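Local coordinates for protein probable glutamine synthetase (PDB 4HPP) that is a probable glutamine synthetase that binds glutamic acid and a magnesium ion and assembles from six chains, at residues A[105-111]-A[408-412]. Residues are numbered along the deposited sequence.
Sequences PACPRSL and LPKPL
A loop and the helix turn after it pack here on the start of another helix, far away in sequence. In segment 105-111 an extended C107 (phi/psi -79/122) leads into helix 108-121. As N-cap, with chi1 t, C107 turns its thiol back to the helix: SG accepts from S110 N at 3.4 Å, and C107 O accepts from L111 N at 3.0 Å. P108 suits the first turn, where a missing NH costs nothing. In segment 408-412, P409 (-51/127) is the N-cap of helix 410-427, and P411 again fits a first turn. The register sets P105 CA 5.8 Å from P409 CA and A106 CA 4.2 Å from L412 CA, a closeness the small methyl of A106 permits. P105 presses its ring toward both facing prolines, CB lying 4.2 Å from P409 CB and 3.8 Å from P411 CG, while P105 O sits 3.5 Å from P409 CB. Beside them L412 (chi1 t) fills the hollow between loop and helix turn, its CD1 3.9 Å from A106 O and its CD2 3.7 Å from L111 CD2. L111 (chi1 t, chi2 p) is the answering bump: CD1 meets P409 CD at 4.0 Å, and CD2 meets L408 CD2 at 4.1 Å. Helix 342-358 continues this apolar layer, touching L111 and L408. R109, out of reach, ties its helix to the N-terminal sheet through D71 and N95. The contact buries 359 Å²; its side chains meet apolarly, two carbonyl oxygens add van der Waals contacts, and with no hydrogen bond crossing, complementary shape and the hydrophobic effect hold it.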
loop_
_atom_site.group_PDB
_atom_site.type_symbol
_atom_site.label_atom_id
_atom_site.label_comp_id
_atom_site.label_asym_id
_atom_site.label_seq_id
_atom_site.Cartn_x
_atom_site.Cartn_y
_atom_site.Cartn_z
ATOM N N PRO A 105 14.868 -44.285 30.163
ATOM C CA PRO A 105 15.540 -43.577 31.267
ATOM C C PRO A 105 15.947 -42.113 31.013
ATOM O O PRO A 105 16.056 -41.321 31.972
ATOM C CB PRO A 105 16.801 -44.454 31.542
ATOM C CG PRO A 105 16.908 -45.405 30.384
ATOM C CD PRO A 105 15.479 -45.618 29.950
ATOM N N ALA A 106 16.211 -41.731 29.771
ATOM C CA ALA A 106 16.591 -40.335 29.579
ATOM C C ALA A 106 15.399 -39.356 29.304
ATOM O O ALA A 106 15.620 -38.171 28.977
ATOM C CB ALA A 106 17.712 -40.206 28.561
ATOM N N CYS A 107 14.155 -39.841 29.479
ATOM C CA CYS A 107 12.944 -38.994 29.359
ATOM C C CYS A 107 12.652 -38.121 30.602
ATOM O O CYS A 107 12.435 -38.652 31.719
ATOM C CB CYS A 107 11.703 -39.816 29.025
ATOM S SG CYS A 107 10.203 -38.782 28.968
ATOM N N PRO A 108 12.580 -36.796 30.398
ATOM C CA PRO A 108 12.514 -35.873 31.516
ATOM C C PRO A 108 11.133 -35.821 32.076
ATOM O O PRO A 108 11.023 -35.799 33.289
ATOM C CB PRO A 108 12.965 -34.519 30.932
ATOM C CG PRO A 108 13.483 -34.847 29.581
ATOM C CD PRO A 108 12.763 -36.093 29.130
ATOM N N ARG A 109 10.099 -35.853 31.230
ATOM C CA ARG A 109 8.684 -36.025 31.730
ATOM C C ARG A 109 8.491 -37.272 32.628
ATOM O O ARG A 109 8.035 -37.166 33.770
ATOM C CB ARG A 109 7.631 -36.002 30.606
ATOM C CG ARG A 109 6.367 -35.283 31.094
ATOM C CD ARG A 109 5.262 -35.050 30.095
ATOM N NE ARG A 109 4.343 -36.166 30.146
ATOM C CZ ARG A 109 3.065 -36.062 30.432
ATOM N NH1 ARG A 109 2.339 -37.134 30.389
ATOM N NH2 ARG A 109 2.522 -34.898 30.725
ATOM N N SER A 110 8.936 -38.426 32.132
ATOM C CA SER A 110 8.932 -39.695 32.885
ATOM C C SER A 110 9.624 -39.591 34.252
ATOM O O SER A 110 8.994 -39.920 35.273
ATOM C CB SER A 110 9.570 -40.826 32.045
ATOM O OG SER A 110 8.674 -41.311 31.044
ATOM N N LEU A 111 10.900 -39.152 34.276
ATOM C CA LEU A 111 11.613 -38.888 35.539
ATOM C C LEU A 111 10.741 -38.047 36.479
ATOM O O LEU A 111 10.542 -38.432 37.638
ATOM C CB LEU A 111 12.919 -38.151 35.304
ATOM C CG LEU A 111 13.467 -37.374 36.510
ATOM C CD1 LEU A 111 13.727 -38.340 37.654
ATOM C CD2 LEU A 111 14.734 -36.603 36.166
ATOM N N LEU A 408 18.921 -39.690 40.021
ATOM C CA LEU A 408 18.696 -39.490 38.598
ATOM C C LEU A 408 18.993 -40.812 37.947
ATOM O O LEU A 408 19.946 -41.475 38.354
ATOM C CB LEU A 408 19.604 -38.386 38.061
ATOM C CG LEU A 408 19.454 -36.993 38.701
ATOM C CD1 LEU A 408 20.393 -35.975 38.058
ATOM C CD2 LEU A 408 18.008 -36.496 38.665
ATOM N N PRO A 409 18.118 -41.264 37.023
ATOM C CA PRO A 409 18.430 -42.399 36.145
ATOM C C PRO A 409 19.767 -42.156 35.488
ATOM O O PRO A 409 19.979 -41.120 34.868
ATOM C CB PRO A 409 17.325 -42.339 35.088
ATOM C CG PRO A 409 16.342 -41.313 35.579
ATOM C CD PRO A 409 16.679 -40.984 37.001
ATOM N N LYS A 410 20.668 -43.111 35.599
ATOM C CA LYS A 410 22.041 -42.874 35.157
ATOM C C LYS A 410 22.196 -42.419 33.695
ATOM O O LYS A 410 22.972 -41.514 33.425
ATOM C CB LYS A 410 22.949 -44.067 35.501
ATOM C CG LYS A 410 24.302 -43.614 36.023
ATOM C CD LYS A 410 25.447 -44.368 35.371
ATOM C CE LYS A 410 26.647 -43.457 35.189
ATOM N NZ LYS A 410 27.764 -44.255 34.596
ATOM N N PRO A 411 21.478 -43.034 32.742
ATOM C CA PRO A 411 21.629 -42.564 31.335
ATOM C C PRO A 411 21.280 -41.081 31.079
ATOM O O PRO A 411 21.869 -40.426 30.193
ATOM C CB PRO A 411 20.670 -43.468 30.559
ATOM C CG PRO A 411 20.573 -44.721 31.393
ATOM C CD PRO A 411 20.674 -44.271 32.835
ATOM N N LEU A 412 20.327 -40.552 31.841
ATOM C CA LEU A 412 19.975 -39.125 31.789
ATOM C C LEU A 412 21.182 -38.247 32.177
ATOM O O LEU A 412 21.482 -37.161 31.590
ATOM C CB LEU A 412 18.854 -38.898 32.777
ATOM C CG LEU A 412 18.180 -37.558 32.888
ATOM C CD1 LEU A 412 18.268 -36.948 31.532
ATOM C CD2 LEU A 412 16.713 -37.765 33.264
#